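Long-range contacts in polyprenyl synthetase (Zymomonas mobilis subsp. mobilis, PDB 4KKM), which probably acts as a magnesium-dependent prenyltransferase of the FPP/GGPP synthase family, building longer isoprenoid diphosphates from shorter ones: residues 23-27 with 306-311; 38-43 with 64-70; 160-164 with 217-223; 171-177 with 205-210; 244-249 with 272-276. One frame throughout, in Å; residues are numbered along the deposited sequence.

Interaction 1. Residues 23-27 with 306-311; sequences MAVNL and DYLRSI
L27 packs against S310 and I311 with both its methyl branches, and this is the tight half of the contact. With CG anti to the backbone N (chi1 178°), the side chain reaches over to helix 306-314: CD1 lies 3.8 Å from I311 CG1, the two side chains crossing at about a right angle, while CD2 sits 3.8 Å from S310 CB. All three residues are buried. Toward the chain start the packing is still close but open to solvent. M23, itself exposed, lays its thioether chain across D306, also nearly at a right angle, then bends at its last torsion and brings CE to 3.1 Å from S310 OG and 3.4 Å from D306 O. No direct hydrogen bond joins the two segments. A water does the bridging instead, donating to M23 O at 2.7 Å and lying 3.0 Å from S310 OG. The loose side is the other flank, where the exposed N26 meets the ring of Y307 at its edge, with N26 O 3.9 Å from Y307 CE1. R309 turns its guanidinium away from M23, to D306 OD1 and to the carbonyls of F301 and G302. The contact is plain helix packing between the first helix, 24-45, and the last, 306-314, far from the metal site; beyond it helix 71-80 continues the packing, with L74 against I311 and A78 against Y307.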
# COMPACT_ATOMS: atom_id res chain seq x y z
N MET B 23 -18.72 -30.65 11.88
CA MET B 23 -18.22 -29.66 10.94
C MET B 23 -17.64 -28.48 11.71
O MET B 23 -16.58 -27.96 11.37
CB MET B 23 -19.32 -29.20 9.99
CG MET B 23 -19.42 -30.03 8.71
SD MET B 23 -20.83 -29.62 7.67
CE MET B 23 -20.46 -27.94 7.17
N ALA B 24 -18.34 -28.07 12.77
CA ALA B 24 -17.88 -27.01 13.65
C ALA B 24 -16.65 -27.45 14.45
O ALA B 24 -15.85 -26.62 14.88
CB ALA B 24 -19.00 -26.57 14.59
N VAL B 25 -16.52 -28.76 14.65
CA VAL B 25 -15.38 -29.31 15.39
C VAL B 25 -14.10 -29.23 14.56
O VAL B 25 -13.05 -28.83 15.06
CB VAL B 25 -15.64 -30.78 15.82
CG1 VAL B 25 -14.36 -31.43 16.31
CG2 VAL B 25 -16.73 -30.83 16.88
N ASN B 26 -14.21 -29.61 13.29
CA ASN B 26 -13.08 -29.48 12.38
C ASN B 26 -12.78 -28.02 12.10
O ASN B 26 -11.62 -27.63 11.94
CB ASN B 26 -13.33 -30.24 11.08
CG ASN B 26 -13.54 -31.73 11.30
OD1 ASN B 26 -14.67 -32.22 11.30
ND2 ASN B 26 -12.44 -32.46 11.48
N LEU B 27 -13.83 -27.20 12.05
CA LEU B 27 -13.66 -25.76 11.83
C LEU B 27 -12.83 -25.12 12.94
O LEU B 27 -11.89 -24.38 12.66
CB LEU B 27 -15.01 -25.04 11.72
CG LEU B 27 -14.86 -23.52 11.54
CD1 LEU B 27 -14.01 -23.20 10.31
CD2 LEU B 27 -16.21 -22.83 11.46
N ASP B 306 -16.88 -28.04 2.90
CA ASP B 306 -17.50 -28.04 4.23
C ASP B 306 -16.98 -26.93 5.15
O ASP B 306 -17.74 -26.39 5.96
CB ASP B 306 -17.38 -29.40 4.91
CG ASP B 306 -18.42 -30.40 4.41
OD1 ASP B 306 -19.40 -29.97 3.77
OD2 ASP B 306 -18.25 -31.61 4.68
N TYR B 307 -15.71 -26.58 5.02
CA TYR B 307 -15.13 -25.50 5.82
C TYR B 307 -15.81 -24.17 5.52
O TYR B 307 -16.24 -23.47 6.44
CB TYR B 307 -13.62 -25.40 5.59
CG TYR B 307 -12.86 -26.55 6.19
CD1 TYR B 307 -12.88 -26.77 7.57
CD2 TYR B 307 -12.14 -27.43 5.39
CE1 TYR B 307 -12.19 -27.83 8.13
CE2 TYR B 307 -11.45 -28.49 5.95
CZ TYR B 307 -11.48 -28.68 7.31
OH TYR B 307 -10.79 -29.73 7.87
N LEU B 308 -15.89 -23.82 4.24
CA LEU B 308 -16.61 -22.62 3.82
C LEU B 308 -18.07 -22.65 4.27
O LEU B 308 -18.61 -21.63 4.69
CB LEU B 308 -16.53 -22.45 2.30
CG LEU B 308 -15.18 -21.97 1.75
CD1 LEU B 308 -15.23 -21.87 0.23
CD2 LEU B 308 -14.76 -20.63 2.39
N ARG B 309 -18.70 -23.81 4.18
CA ARG B 309 -20.08 -23.95 4.64
C ARG B 309 -20.20 -23.65 6.14
O ARG B 309 -21.07 -22.87 6.55
CB ARG B 309 -20.64 -25.34 4.30
CG ARG B 309 -20.81 -25.58 2.80
CD ARG B 309 -21.44 -26.94 2.48
NE ARG B 309 -21.54 -27.16 1.04
CZ ARG B 309 -20.83 -28.05 0.35
NH1 ARG B 309 -19.98 -28.86 0.97
NH2 ARG B 309 -20.99 -28.15 -0.96
N SER B 310 -19.32 -24.25 6.94
CA SER B 310 -19.29 -24.01 8.39
C SER B 310 -19.01 -22.55 8.73
O SER B 310 -19.60 -22.00 9.67
CB SER B 310 -18.23 -24.89 9.05
OG SER B 310 -18.64 -26.24 9.05
N ILE B 311 -18.11 -21.93 7.97
CA ILE B 311 -17.74 -20.55 8.21
C ILE B 311 -18.95 -19.64 8.03
O ILE B 311 -19.19 -18.77 8.86
CB ILE B 311 -16.58 -20.10 7.29
CG1 ILE B 311 -15.27 -20.75 7.74
CG2 ILE B 311 -16.44 -18.57 7.28
CD1 ILE B 311 -14.16 -20.65 6.72
O HOH W 1 -16.18 -28.01 8.74

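Interaction 2. Residues 38-43 with 64-70; sequences IDRLFA and AIGGGKR
D39, on helix 24-45, and I65, where the chain leaves helix 54-64, bring their CA atoms to 5.3 Å, and from there the backbone swings through G66, G67 and G68, with a cis peptide before G68, to R70. This is the glycine-rich GGKR segment of the all-helical isoprenoid synthase fold; in relatives its lysine probably binds the diphosphate of the incoming isoprenoid, whereas R70 here is turned into the protein. The carboxylate of D39 is gripped through a single oxygen. G66 N and R70 NH2 reach OD1 from opposite faces of its plane: the G66 N-H points almost straight at it (2.8 Å, 173°), and R70 NH2 closes a salt bridge at 2.7 Å along a more bent path, 138° at the hydrogen. Carboxylate and guanidinium stand nearly perpendicular. R70 NH2 also bonds A64 O in the carbonyl plane, 2.7 Å away, and R70 NH1 pairs with E98. I38 CG2 lies over the centre of one guanidinium face, with G67 CA over the other. A leucine in place of R70 would probably leave D39 and E98 without their shared positive partner and A64 O without its main donor. Beside this polar knot F42 offers a ring face to A64 CB in a CH-pi contact, 3.6 Å from CB to ring centroid, while I65 CD1 rides against A43. On the edge that also faces D39, R70 NE donates to a water 2.6 Å away, which in turn donates weakly to D39 OD1.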
# COMPACT_ATOMS: atom_id res chain seq x y z
N ILE B 38 -0.31 -18.32 10.92
CA ILE B 38 -0.23 -16.91 10.57
C ILE B 38 0.71 -16.18 11.52
O ILE B 38 1.48 -15.33 11.10
CB ILE B 38 -1.63 -16.25 10.50
CG1 ILE B 38 -2.41 -16.81 9.32
CG2 ILE B 38 -1.52 -14.71 10.37
CD1 ILE B 38 -1.75 -16.56 7.96
N ASP B 39 0.67 -16.54 12.81
CA ASP B 39 1.62 -15.98 13.78
C ASP B 39 3.07 -16.33 13.43
O ASP B 39 3.96 -15.47 13.48
CB ASP B 39 1.31 -16.42 15.21
CG ASP B 39 0.24 -15.57 15.88
OD1 ASP B 39 -0.14 -14.52 15.31
OD2 ASP B 39 -0.22 -15.94 16.98
N ARG B 40 3.31 -17.59 13.10
CA ARG B 40 4.63 -18.03 12.67
C ARG B 40 5.10 -17.26 11.44
O ARG B 40 6.25 -16.80 11.38
CB ARG B 40 4.63 -19.53 12.35
CG ARG B 40 5.82 -19.96 11.48
CD ARG B 40 5.86 -21.46 11.21
NE ARG B 40 4.68 -21.92 10.48
CZ ARG B 40 4.56 -21.89 9.16
NH1 ARG B 40 5.54 -21.41 8.41
NH2 ARG B 40 3.45 -22.34 8.59
N LEU B 41 4.22 -17.12 10.46
CA LEU B 41 4.58 -16.49 9.20
C LEU B 41 4.90 -15.00 9.36
O LEU B 41 5.87 -14.50 8.78
CB LEU B 41 3.47 -16.72 8.16
CG LEU B 41 3.34 -18.17 7.70
CD1 LEU B 41 2.07 -18.38 6.88
CD2 LEU B 41 4.57 -18.59 6.91
N PHE B 42 4.11 -14.29 10.16
CA PHE B 42 4.37 -12.87 10.40
C PHE B 42 5.69 -12.69 11.15
O PHE B 42 6.47 -11.79 10.83
CB PHE B 42 3.23 -12.22 11.19
CG PHE B 42 2.18 -11.57 10.33
CD1 PHE B 42 2.51 -10.55 9.46
CD2 PHE B 42 0.85 -11.96 10.42
CE1 PHE B 42 1.55 -9.94 8.67
CE2 PHE B 42 -0.12 -11.35 9.64
CZ PHE B 42 0.23 -10.34 8.77
N ALA B 43 5.93 -13.55 12.13
CA ALA B 43 7.15 -13.48 12.93
C ALA B 43 8.38 -13.63 12.05
O ALA B 43 9.36 -12.91 12.22
CB ALA B 43 7.14 -14.55 14.02
N ALA B 64 0.36 -7.17 14.07
CA ALA B 64 0.12 -8.34 13.21
C ALA B 64 0.14 -9.69 13.94
O ALA B 64 -0.55 -10.62 13.53
CB ALA B 64 1.12 -8.36 12.06
N ILE B 65 0.94 -9.78 15.00
CA ILE B 65 1.12 -11.05 15.70
C ILE B 65 0.24 -11.16 16.94
O ILE B 65 0.10 -10.20 17.70
CB ILE B 65 2.60 -11.26 16.11
CG1 ILE B 65 3.49 -11.33 14.87
CG2 ILE B 65 2.76 -12.53 16.95
CD1 ILE B 65 4.97 -11.45 15.20
N GLY B 66 -0.35 -12.34 17.13
CA GLY B 66 -1.17 -12.61 18.29
C GLY B 66 -2.48 -11.85 18.21
O GLY B 66 -2.81 -11.05 19.08
N GLY B 67 -3.23 -12.11 17.14
CA GLY B 67 -4.48 -11.42 16.90
C GLY B 67 -5.59 -11.81 17.87
O GLY B 67 -5.37 -11.91 19.07
N GLY B 68 -6.78 -12.04 17.33
CA GLY B 68 -6.99 -12.04 15.90
C GLY B 68 -7.52 -13.40 15.49
O GLY B 68 -6.83 -14.41 15.63
N LYS B 69 -8.75 -13.42 14.99
CA LYS B 69 -9.39 -14.67 14.62
C LYS B 69 -8.92 -15.15 13.26
O LYS B 69 -9.20 -16.28 12.86
CB LYS B 69 -10.91 -14.51 14.66
CG LYS B 69 -11.45 -14.23 16.05
CD LYS B 69 -12.91 -13.84 16.02
CE LYS B 69 -13.75 -14.91 15.35
NZ LYS B 69 -14.45 -14.40 14.14
N ARG B 70 -8.19 -14.28 12.56
CA ARG B 70 -7.68 -14.57 11.22
C ARG B 70 -8.79 -15.07 10.30
O ARG B 70 -8.62 -16.07 9.60
CB ARG B 70 -6.56 -15.61 11.28
CG ARG B 70 -5.54 -15.37 12.37
CD ARG B 70 -4.91 -14.00 12.26
NE ARG B 70 -3.71 -13.93 13.09
CZ ARG B 70 -2.91 -12.87 13.16
NH1 ARG B 70 -3.19 -11.78 12.45
NH2 ARG B 70 -1.84 -12.91 13.94
O HOH W 2 -2.90 -15.78 14.75

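Interaction 3. Residues 160-164 with 217-223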
# COMPACT_ATOMS: atom_id res chain seq x y z
N VAL B 160 -0.67 -16.15 -12.06
CA VAL B 160 -1.37 -16.34 -10.80
C VAL B 160 -1.03 -15.19 -9.86
O VAL B 160 -1.92 -14.55 -9.29
CB VAL B 160 -0.99 -17.66 -10.11
CG1 VAL B 160 -1.54 -17.69 -8.67
CG2 VAL B 160 -1.49 -18.83 -10.92
N ARG B 161 0.27 -14.91 -9.74
CA ARG B 161 0.74 -13.84 -8.85
C ARG B 161 0.23 -12.47 -9.27
O ARG B 161 -0.20 -11.68 -8.43
CB ARG B 161 2.27 -13.85 -8.75
CG ARG B 161 2.81 -14.85 -7.74
CD ARG B 161 4.32 -14.89 -7.75
NE ARG B 161 4.83 -15.69 -8.85
CZ ARG B 161 6.06 -15.59 -9.34
NH1 ARG B 161 6.91 -14.71 -8.83
NH2 ARG B 161 6.44 -16.37 -10.35
N LEU B 162 0.29 -12.17 -10.57
CA LEU B 162 -0.23 -10.91 -11.08
C LEU B 162 -1.73 -10.75 -10.85
O LEU B 162 -2.20 -9.67 -10.50
CB LEU B 162 0.07 -10.76 -12.58
CG LEU B 162 1.48 -10.27 -12.93
CD1 LEU B 162 1.60 -10.07 -14.43
CD2 LEU B 162 1.78 -8.98 -12.20
N GLU B 163 -2.49 -11.82 -11.07
CA GLU B 163 -3.93 -11.78 -10.85
C GLU B 163 -4.24 -11.49 -9.38
O GLU B 163 -5.16 -10.73 -9.07
CB GLU B 163 -4.60 -13.09 -11.29
CG GLU B 163 -4.67 -13.27 -12.81
CD GLU B 163 -5.23 -14.62 -13.23
OE1 GLU B 163 -6.16 -15.11 -12.57
OE2 GLU B 163 -4.73 -15.19 -14.22
N LEU B 164 -3.47 -12.09 -8.48
CA LEU B 164 -3.64 -11.85 -7.05
C LEU B 164 -3.33 -10.40 -6.71
O LEU B 164 -4.09 -9.74 -6.00
CB LEU B 164 -2.74 -12.79 -6.22
CG LEU B 164 -3.10 -14.28 -6.28
CD1 LEU B 164 -2.01 -15.10 -5.62
CD2 LEU B 164 -4.44 -14.52 -5.58
N ALA B 217 -9.09 -15.29 -4.52
CA ALA B 217 -7.72 -15.78 -4.44
C ALA B 217 -7.66 -17.30 -4.54
O ALA B 217 -6.77 -17.86 -5.18
CB ALA B 217 -7.05 -15.30 -3.15
N GLY B 218 -8.62 -17.97 -3.92
CA GLY B 218 -8.71 -19.42 -4.00
C GLY B 218 -8.93 -19.89 -5.42
O GLY B 218 -8.29 -20.84 -5.88
N ALA B 219 -9.83 -19.21 -6.12
CA ALA B 219 -10.11 -19.52 -7.52
C ALA B 219 -8.88 -19.28 -8.39
O ALA B 219 -8.58 -20.07 -9.28
CB ALA B 219 -11.29 -18.70 -8.02
N ILE B 220 -8.19 -18.18 -8.12
CA ILE B 220 -6.98 -17.82 -8.86
C ILE B 220 -5.86 -18.84 -8.63
O ILE B 220 -5.25 -19.33 -9.58
CB ILE B 220 -6.52 -16.38 -8.49
CG1 ILE B 220 -7.50 -15.35 -9.05
CG2 ILE B 220 -5.11 -16.10 -9.01
CD1 ILE B 220 -7.28 -13.94 -8.52
N MET B 221 -5.63 -19.17 -7.36
CA MET B 221 -4.60 -20.15 -7.00
C MET B 221 -4.95 -21.52 -7.57
O MET B 221 -4.06 -22.34 -7.83
CB MET B 221 -4.41 -20.22 -5.48
CG MET B 221 -3.76 -18.98 -4.84
SD MET B 221 -1.98 -18.88 -5.14
CE MET B 221 -1.40 -20.10 -3.96
N GLY B 222 -6.24 -21.77 -7.77
CA GLY B 222 -6.69 -23.05 -8.29
C GLY B 222 -6.86 -23.10 -9.79
O GLY B 222 -7.35 -24.10 -10.32
N ARG B 223 -6.48 -22.02 -10.47
CA ARG B 223 -6.64 -21.88 -11.93
C ARG B 223 -8.05 -22.22 -12.38
O ARG B 223 -8.24 -22.94 -13.36
CB ARG B 223 -5.64 -22.77 -12.71
CG ARG B 223 -4.17 -22.59 -12.37
CD ARG B 223 -3.82 -21.15 -12.03
NE ARG B 223 -3.82 -20.24 -13.18
CZ ARG B 223 -4.39 -19.03 -13.18
NH1 ARG B 223 -5.05 -18.59 -12.11
NH2 ARG B 223 -4.32 -18.27 -14.27
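V160 and L164 present their methyls to I220 and M221 in two different attitudes. Against I220 both slide past in opposite directions, so that I220 CG2 lies 3.9 Å from V160 CG1 and 3.8 Å from L164 CD2. Against M221 both cross at about a right angle: the methionine chain, bent at chi2 and chi3, sets its SD 3.8 Å from V160 CG1 and just as near L164 CD1. L164 CD2 also rests on A217 CB. These residues line the facing sides of helices 158-172 and 208-221, the axes of whose segments here run antiparallel at 165° and approach to 9.6 Å, a neighbouring pair in the helical bundle of the isoprenoid synthase fold. V93 of helix 87-109 covers L164 and A217. On the opposite flank of helix 158-172, R161 and L162 meet L162 and R161 of the second subunit. The C-terminal end of helix 208-221 is polar. R223, at positive phi, is the C-prime residue of a Schellman motif there, with Q224 N bonding A219 O and R223 N bonding I220 O. Its side chain curls back over the helix end, which lets NH1 give I220 O a second bond, 2.6 Å long and on a lone pair in the carbonyl plane. V160 CG2 lies over one guanidinium face, offset toward the rim. The E163 side chain crosses that of R223 obliquely, carboxylate and guanidinium planes 55° apart, and R223 NH2 closes a salt bridge to E163 OE2 at 3.1 Å, on the syn side but well out of the carboxylate plane.

Interaction 4. Residues 171-177 with 205-210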
# COMPACT_ATOMS: atom_id res chain seq x y z
N ALA B 171 -9.13 -4.39 -4.46
CA ALA B 171 -9.88 -4.64 -3.23
C ALA B 171 -9.47 -3.74 -2.06
O ALA B 171 -10.22 -3.56 -1.10
CB ALA B 171 -9.75 -6.10 -2.81
N SER B 172 -8.26 -3.19 -2.14
CA SER B 172 -7.71 -2.44 -1.01
C SER B 172 -7.89 -0.92 -1.10
O SER B 172 -7.87 -0.24 -0.08
CB SER B 172 -6.22 -2.79 -0.82
OG SER B 172 -6.06 -4.18 -0.59
N GLY B 173 -8.05 -0.40 -2.32
CA GLY B 173 -7.95 1.03 -2.55
C GLY B 173 -9.28 1.78 -2.60
O GLY B 173 -10.24 1.40 -1.94
N LYS B 174 -9.32 2.83 -3.41
CA LYS B 174 -10.49 3.70 -3.52
C LYS B 174 -11.74 2.96 -4.02
O LYS B 174 -12.87 3.40 -3.79
CB LYS B 174 -10.18 4.86 -4.47
CG LYS B 174 -9.96 4.42 -5.92
CD LYS B 174 -9.56 5.59 -6.82
CE LYS B 174 -9.15 5.11 -8.22
NZ LYS B 174 -10.33 4.56 -8.96
N ASP B 175 -11.53 1.86 -4.73
CA ASP B 175 -12.64 1.05 -5.25
C ASP B 175 -12.84 -0.21 -4.41
O ASP B 175 -13.51 -1.17 -4.82
CB ASP B 175 -12.41 0.71 -6.72
CG ASP B 175 -12.38 1.94 -7.59
OD1 ASP B 175 -13.33 2.74 -7.49
OD2 ASP B 175 -11.40 2.14 -8.32
N GLY B 176 -12.25 -0.20 -3.22
CA GLY B 176 -12.39 -1.29 -2.29
C GLY B 176 -12.43 -0.80 -0.86
O GLY B 176 -13.17 0.14 -0.52
N MET B 177 -11.61 -1.42 -0.01
CA MET B 177 -11.63 -1.18 1.43
C MET B 177 -11.52 0.30 1.84
O MET B 177 -12.33 0.78 2.64
CB MET B 177 -10.52 -1.99 2.10
CG MET B 177 -10.50 -1.88 3.61
SD MET B 177 -9.01 -2.58 4.33
CE MET B 177 -7.76 -1.45 3.71
N LEU B 205 -17.81 -2.39 -0.03
CA LEU B 205 -16.45 -1.87 -0.10
C LEU B 205 -15.66 -2.05 1.20
O LEU B 205 -14.53 -2.55 1.18
CB LEU B 205 -16.45 -0.39 -0.50
CG LEU B 205 -17.03 -0.04 -1.87
CD1 LEU B 205 -16.95 1.46 -2.12
CD2 LEU B 205 -16.32 -0.81 -2.98
N LYS B 206 -16.26 -1.64 2.32
CA LYS B 206 -15.54 -1.60 3.59
C LYS B 206 -15.09 -2.96 4.11
O LYS B 206 -13.99 -3.09 4.65
CB LYS B 206 -16.37 -0.91 4.67
CG LYS B 206 -15.61 -0.71 5.98
CD LYS B 206 -16.41 0.13 6.97
CE LYS B 206 -15.76 0.12 8.36
NZ LYS B 206 -16.75 -0.15 9.44
N THR B 207 -15.94 -3.98 3.95
CA THR B 207 -15.58 -5.33 4.36
C THR B 207 -15.72 -6.36 3.23
O THR B 207 -14.99 -7.34 3.19
CB THR B 207 -16.41 -5.82 5.57
OG1 THR B 207 -17.80 -5.78 5.23
CG2 THR B 207 -16.16 -4.95 6.79
N GLY B 208 -16.67 -6.12 2.33
CA GLY B 208 -16.91 -7.02 1.21
C GLY B 208 -15.73 -7.18 0.27
O GLY B 208 -15.49 -8.26 -0.28
N ALA B 209 -14.98 -6.11 0.06
CA ALA B 209 -13.86 -6.13 -0.87
C ALA B 209 -12.77 -7.12 -0.44
O ALA B 209 -12.27 -7.89 -1.25
CB ALA B 209 -13.28 -4.75 -1.03
N LEU B 210 -12.40 -7.10 0.84
CA LEU B 210 -11.37 -8.04 1.31
C LEU B 210 -11.88 -9.47 1.33
O LEU B 210 -11.13 -10.40 1.04
CB LEU B 210 -10.82 -7.66 2.68
CG LEU B 210 -10.11 -6.31 2.87
CD1 LEU B 210 -9.20 -6.38 4.09
CD2 LEU B 210 -9.33 -5.87 1.63
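A209 puts its methyl into a backbone hollow: CB sits 3.3 Å from A171 O, 3.8 Å from G176 CA and 3.9 Å from M177 N. The hollow is shaped by a type I turn, G173 to G176, that folds the chain back until M177 N bonds A171 O. G176 has to lack a side chain here, since a CB would run into A171 O and crowd the A209 methyl. Next to it, L205 is the second bump: its CB presses on G176 O at 3.3 Å, and its CD2 reaches 3.4 Å from D175 O. No conventional hydrogen bond crosses; the hydrogen on M177 CA points at L205 O over a carbon-oxygen distance of 3.2 Å. At the other end L210 CD2 wedges in 3.7 Å from A171 O, close to the M177 side chain. L210 CD1 faces M177 SD in one of the two conformers, a less certain touch. An alanine at L210 would be likely to open a gap between A171 O and M177 CB, where CD2 now sits. K206 starts away from the contact, and its side chain comes to about 5 Å from the calcium ion held by D108 and D114. The contact ties the end of helix 158-172 and the start of helix 177-188 to the break between helices 196-206 and 208-221; I100 and Y103 of helix 87-109 flank M177, and R53 of the second subunit pairs with D175.

Interaction 5. Residues 244-249 with 272-276; sequences QIADDL and ATFLS
D248 OD2 accepts the backbone N-H of F274, 2.8 Å away, on the anti side of the carboxylate and somewhat out of its plane. The same oxygen lies at the edge of the F274 ring, 3.3 Å from CD2. The other oxygen, OD1, accepts a hydrogen bond of 2.8 Å from Q244 NE2, which comes in from above the carboxylate plane; thus both ends of the group are fixed and its rotation is set. Q244 can reach it because its chain bends at chi2 (57°), a bend that also lays CG at the edge of the F274 ring, 3.7 Å from CE2. D247 and D248 begin the DDxxD sequence of helix 226-253, the second aspartate-rich motif of this family, which in relatives holds magnesium and substrate diphosphate. On the facing side T273 and S276 form a capping box at the start of helix 274-278: T273 N gives to S276 OG at 2.7 Å, and S276 N returns to T273 OG1 at 3.0 Å. I245 CG1 comes obliquely to the F274 ring, which L196, I199 and T200 of helix 196-206 also touch. Further along, the side chains of L249 and L275 cross at about a right angle, L249 CD2 3.7 Å from L275 CD1.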
# COMPACT_ATOMS: atom_id res chain seq x y z
N GLN B 244 -22.01 -8.10 8.25
CA GLN B 244 -22.29 -6.73 8.66
C GLN B 244 -23.64 -6.60 9.37
O GLN B 244 -23.77 -5.88 10.36
CB GLN B 244 -22.24 -5.77 7.48
CG GLN B 244 -22.39 -4.31 7.90
CD GLN B 244 -21.33 -3.90 8.91
OE1 GLN B 244 -20.14 -4.15 8.72
NE2 GLN B 244 -21.76 -3.29 10.01
N ILE B 245 -24.64 -7.30 8.85
CA ILE B 245 -25.96 -7.30 9.48
C ILE B 245 -25.86 -7.86 10.90
O ILE B 245 -26.37 -7.26 11.84
CB ILE B 245 -27.00 -8.08 8.66
CG1 ILE B 245 -27.22 -7.40 7.31
CG2 ILE B 245 -28.31 -8.16 9.42
CD1 ILE B 245 -28.23 -8.08 6.42
N ALA B 246 -25.18 -8.99 11.04
CA ALA B 246 -24.95 -9.58 12.36
C ALA B 246 -24.19 -8.63 13.27
O ALA B 246 -24.49 -8.53 14.47
CB ALA B 246 -24.20 -10.90 12.23
N ASP B 247 -23.22 -7.91 12.71
CA ASP B 247 -22.47 -6.92 13.47
C ASP B 247 -23.36 -5.76 13.92
O ASP B 247 -23.24 -5.31 15.06
CB ASP B 247 -21.27 -6.40 12.68
CG ASP B 247 -20.13 -7.40 12.63
OD1 ASP B 247 -20.17 -8.38 13.40
OD2 ASP B 247 -19.19 -7.20 11.83
N ASP B 248 -24.22 -5.29 13.03
CA ASP B 248 -25.19 -4.25 13.39
C ASP B 248 -26.09 -4.73 14.52
O ASP B 248 -26.46 -3.95 15.40
CB ASP B 248 -26.04 -3.84 12.18
CG ASP B 248 -25.27 -3.00 11.18
OD1 ASP B 248 -24.11 -2.65 11.45
OD2 ASP B 248 -25.84 -2.67 10.11
N LEU B 249 -26.43 -6.01 14.49
CA LEU B 249 -27.25 -6.61 15.55
C LEU B 249 -26.49 -6.71 16.87
O LEU B 249 -26.98 -6.24 17.90
CB LEU B 249 -27.76 -7.99 15.12
CG LEU B 249 -28.78 -8.04 13.98
CD1 LEU B 249 -29.16 -9.48 13.66
CD2 LEU B 249 -30.01 -7.21 14.30
N ALA B 272 -27.18 5.67 9.97
CA ALA B 272 -28.01 4.57 9.51
C ALA B 272 -27.25 3.25 9.50
O ALA B 272 -26.08 3.20 9.12
CB ALA B 272 -28.57 4.87 8.13
N THR B 273 -27.93 2.18 9.91
CA THR B 273 -27.37 0.84 9.85
C THR B 273 -28.40 -0.08 9.23
O THR B 273 -29.54 0.31 9.01
CB THR B 273 -27.05 0.29 11.25
OG1 THR B 273 -28.27 0.17 12.00
CG2 THR B 273 -26.09 1.21 11.99
N PHE B 274 -28.01 -1.32 8.95
CA PHE B 274 -28.98 -2.29 8.44
C PHE B 274 -30.10 -2.50 9.45
O PHE B 274 -31.26 -2.69 9.07
CB PHE B 274 -28.29 -3.61 8.07
CG PHE B 274 -27.45 -3.51 6.84
CD1 PHE B 274 -28.05 -3.43 5.59
CD2 PHE B 274 -26.07 -3.50 6.92
CE1 PHE B 274 -27.29 -3.32 4.44
CE2 PHE B 274 -25.30 -3.40 5.77
CZ PHE B 274 -25.91 -3.31 4.53
N LEU B 275 -29.77 -2.43 10.73
CA LEU B 275 -30.76 -2.62 11.78
C LEU B 275 -31.75 -1.46 11.82
O LEU B 275 -32.96 -1.68 11.88
CB LEU B 275 -30.09 -2.79 13.14
CG LEU B 275 -31.09 -2.81 14.31
CD1 LEU B 275 -31.99 -4.03 14.23
CD2 LEU B 275 -30.37 -2.75 15.63
N SER B 276 -31.23 -0.24 11.79
CA SER B 276 -32.08 0.94 11.86
C SER B 276 -33.01 1.02 10.65
O SER B 276 -34.17 1.41 10.78
CB SER B 276 -31.26 2.23 11.98
OG SER B 276 -30.47 2.46 10.83

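Starting from the N terminus, helix 24-45 enters first interaction 1, which joins it to the last helix, 306-314, and so closes a loop around almost the whole chain; the other four all nest inside it. The same helix then makes interaction 2, a short closure onto the loop before helix 71-80. Next comes interaction 3, between helices 158-172 and 208-221, and inside its loop lies interaction 4, at the end of the first of these helices and the start of the second; both also touch the second subunit. Interaction 5 follows in series, bracing helix 226-253 against helix 274-278. None cross. Interactions 4 and 5 approach within about 4 Å, nearest atoms, without touching.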